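Local coordinates for putative SAM-dependent O-methyltranferase (Podospora anserina, PDB 4YMG), which probably transfers methyl groups from S-adenosylmethionine to hydroxyl groups of acceptor substrates, at residues I69-C74 with I94-Y99. Numbering follows the deposited sequence.
Sequences ILEIGC and IVTLEY. With SAM (S-adenosylmethionine), chain H.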
loop_
_atom_site.group_PDB
_atom_site.type_symbol
_atom_site.label_atom_id
_atom_site.label_comp_id
_atom_site.label_asym_id
_atom_site.label_seq_id
_atom_site.Cartn_x
_atom_site.Cartn_y
_atom_site.Cartn_z
ATOM N N ILE B 69 8.190 -11.283 -13.200
ATOM C CA ILE B 69 8.036 -9.851 -12.983
ATOM C C ILE B 69 8.460 -9.070 -14.211
ATOM O O ILE B 69 9.513 -9.338 -14.801
ATOM C CB ILE B 69 8.869 -9.382 -11.775
ATOM C CG1 ILE B 69 8.329 -10.006 -10.491
ATOM C CG2 ILE B 69 8.878 -7.860 -11.691
ATOM C CD1 ILE B 69 9.146 -9.650 -9.264
ATOM N N LEU B 70 7.623 -8.121 -14.609
ATOM C CA LEU B 70 7.974 -7.167 -15.657
ATOM C C LEU B 70 8.097 -5.771 -15.074
ATOM O O LEU B 70 7.243 -5.342 -14.304
ATOM C CB LEU B 70 6.915 -7.171 -16.756
ATOM C CG LEU B 70 6.976 -6.060 -17.795
ATOM C CD1 LEU B 70 8.258 -6.157 -18.626
ATOM C CD2 LEU B 70 5.752 -6.171 -18.681
ATOM N N GLU B 71 9.140 -5.034 -15.435
ATOM C CA GLU B 71 9.126 -3.627 -15.073
ATOM C C GLU B 71 9.471 -2.774 -16.282
ATOM O O GLU B 71 10.273 -3.161 -17.151
ATOM C CB GLU B 71 10.069 -3.342 -13.883
ATOM C CG GLU B 71 11.482 -3.088 -14.278
ATOM C CD GLU B 71 12.390 -2.642 -13.139
ATOM O OE1 GLU B 71 11.921 -2.442 -11.990
ATOM O OE2 GLU B 71 13.592 -2.454 -13.427
ATOM N N ILE B 72 8.828 -1.637 -16.376
ATOM C CA ILE B 72 9.086 -0.684 -17.396
ATOM C C ILE B 72 9.798 0.516 -16.804
ATOM O O ILE B 72 9.263 1.227 -16.013
ATOM C CB ILE B 72 7.809 -0.270 -18.122
ATOM C CG1 ILE B 72 6.909 -1.478 -18.348
ATOM C CG2 ILE B 72 8.121 0.506 -19.355
ATOM C CD1 ILE B 72 5.586 -1.149 -18.960
ATOM N N GLY B 73 11.047 0.665 -17.175
ATOM C CA GLY B 73 11.874 1.794 -16.831
ATOM C C GLY B 73 12.989 1.449 -15.888
ATOM O O GLY B 73 12.961 1.771 -14.760
ATOM N N CYS B 74 13.973 0.746 -16.388
ATOM C CA CYS B 74 15.019 0.149 -15.594
ATOM C C CYS B 74 15.925 1.165 -14.894
ATOM O O CYS B 74 16.325 0.967 -13.808
ATOM C CB CYS B 74 15.876 -0.743 -16.452
ATOM S SG CYS B 74 17.039 -1.754 -15.570
ATOM N N ILE B 94 12.861 -11.817 -14.208
ATOM C CA ILE B 94 12.625 -10.390 -14.072
ATOM C C ILE B 94 12.972 -9.719 -15.389
ATOM O O ILE B 94 14.127 -9.689 -15.808
ATOM C CB ILE B 94 13.435 -9.800 -12.909
ATOM C CG1 ILE B 94 12.912 -10.393 -11.599
ATOM C CG2 ILE B 94 13.311 -8.269 -12.881
ATOM C CD1 ILE B 94 13.927 -10.457 -10.540
ATOM N N VAL B 95 11.946 -9.230 -16.066
ATOM C CA VAL B 95 12.128 -8.573 -17.349
ATOM C C VAL B 95 12.094 -7.064 -17.144
ATOM O O VAL B 95 11.157 -6.529 -16.550
ATOM C CB VAL B 95 11.039 -8.994 -18.346
ATOM C CG1 VAL B 95 11.220 -8.261 -19.658
ATOM C CG2 VAL B 95 11.065 -10.519 -18.544
ATOM N N THR B 96 13.107 -6.362 -17.616
ATOM C CA THR B 96 13.087 -4.924 -17.420
ATOM C C THR B 96 13.416 -4.167 -18.710
ATOM O O THR B 96 14.343 -4.528 -19.450
ATOM C CB THR B 96 14.047 -4.526 -16.254
ATOM O OG1 THR B 96 13.991 -3.109 -16.034
ATOM C CG2 THR B 96 15.481 -4.983 -16.512
ATOM N N LEU B 97 12.631 -3.126 -18.982
ATOM C CA LEU B 97 12.723 -2.393 -20.243
ATOM C C LEU B 97 13.369 -1.026 -20.053
ATOM O O LEU B 97 13.094 -0.350 -19.066
ATOM C CB LEU B 97 11.335 -2.204 -20.871
ATOM C CG LEU B 97 10.362 -3.386 -20.939
ATOM C CD1 LEU B 97 9.175 -3.020 -21.827
ATOM C CD2 LEU B 97 11.052 -4.631 -21.452
ATOM N N GLU B 98 14.201 -0.614 -21.011
ATOM C CA GLU B 98 14.914 0.669 -20.927
ATOM C C GLU B 98 15.351 1.140 -22.323
ATOM O O GLU B 98 15.726 0.319 -23.148
ATOM C CB GLU B 98 16.127 0.528 -20.009
ATOM C CG GLU B 98 16.999 1.761 -19.935
ATOM C CD GLU B 98 16.231 2.954 -19.438
ATOM O OE1 GLU B 98 15.586 2.820 -18.372
ATOM O OE2 GLU B 98 16.270 4.013 -20.111
ATOM N N TYR B 99 15.336 2.430 -22.539
ATOM C CA TYR B 99 15.685 2.924 -23.866
ATOM C C TYR B 99 16.946 3.761 -23.937
ATOM O O TYR B 99 17.539 3.945 -24.944
ATOM C CB TYR B 99 14.517 3.605 -24.535
ATOM C CG TYR B 99 14.240 5.002 -24.150
ATOM C CD1 TYR B 99 13.764 5.890 -25.070
ATOM C CD2 TYR B 99 14.391 5.436 -22.855
ATOM C CE1 TYR B 99 13.467 7.168 -24.733
ATOM C CE2 TYR B 99 14.121 6.733 -22.516
ATOM C CZ TYR B 99 13.645 7.589 -23.462
ATOM O OH TYR B 99 13.337 8.887 -23.195
HETATM N N SAM H . 12.531 1.908 -11.892
HETATM C CA SAM H . 13.706 2.713 -11.546
HETATM C C SAM H . 13.996 2.741 -10.045
HETATM O O SAM H . 13.138 2.421 -9.208
HETATM O OXT SAM H . 15.108 3.108 -9.657
HETATM C CB SAM H . 13.611 4.154 -12.034
HETATM C CG SAM H . 12.843 4.396 -13.329
HETATM S SD SAM H . 13.181 6.048 -13.996
HETATM C CE SAM H . 11.986 7.025 -13.034
HETATM C "C5'" SAM H . 12.351 6.009 -15.620
HETATM C "C4'" SAM H . 13.176 5.238 -16.640
HETATM O "O4'" SAM H . 12.391 4.985 -17.790
HETATM C "C3'" SAM H . 14.383 6.051 -17.102
HETATM O "O3'" SAM H . 15.544 5.270 -16.944
HETATM C "C2'" SAM H . 14.123 6.338 -18.574
HETATM O "O2'" SAM H . 15.294 6.297 -19.357
HETATM C "C1'" SAM H . 13.155 5.225 -18.950
HETATM N N9 SAM H . 12.263 5.572 -20.064
HETATM C C8 SAM H . 11.598 6.755 -20.302
HETATM N N7 SAM H . 10.877 6.617 -21.447
HETATM C C5 SAM H . 11.061 5.355 -21.923
HETATM C C6 SAM H . 10.587 4.673 -23.040
HETATM N N6 SAM H . 9.762 5.265 -23.899
HETATM N N1 SAM H . 10.975 3.363 -23.253
HETATM C C2 SAM H . 11.839 2.737 -22.384
HETATM N N3 SAM H . 12.312 3.409 -21.277
HETATM C C4 SAM H . 11.921 4.690 -21.050
#
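Leu97 O accepts two backbone N-H groups, Gly73 N and Cys74 N, each at 3.0 Å and from opposite faces of its carbonyl plane, where strand 69-72 turns into the glycine loop of the Rossmann-like class I methyltransferase fold. Strands 69-72 and 94-98 run parallel, 12° apart, in a beta-alpha-beta unit whose connecting helix is 78-86. Two nearly straight bonds come first, Val95 N to Ile69 O and Glu71 N to Val95 O, both 2.7 Å. On the face of Leu70, Leu70 CD1 crosses to Val95 CG1 at 3.8 Å. On the other face Glu71 and Thr96 lie side by side; Thr96 OG1, anti to the backbone N (chi1 -178°), donates to the anti lone pair of Glu71 OE2 at 2.7 Å. Ser79 OG hydrogen-bonds the other oxygen, OE1, fixing the rotation of this buried carboxylate. A leucine at Glu71 would probably cost Thr96 OG1 its acceptor and Ser79 OG one partner. Gly73 has backbone angles that call for glycine, and a CB would also strike SAM O4'; its carbonyl O takes the SAM amino N. Just beyond strand 94-98 one Tyr99 ring face covers SAM C5; at the strand's end Glu98 OE1 accepts SAM O3' at 2.8 Å and Glu98 OE2 accepts SAM O2' at 2.6 Å.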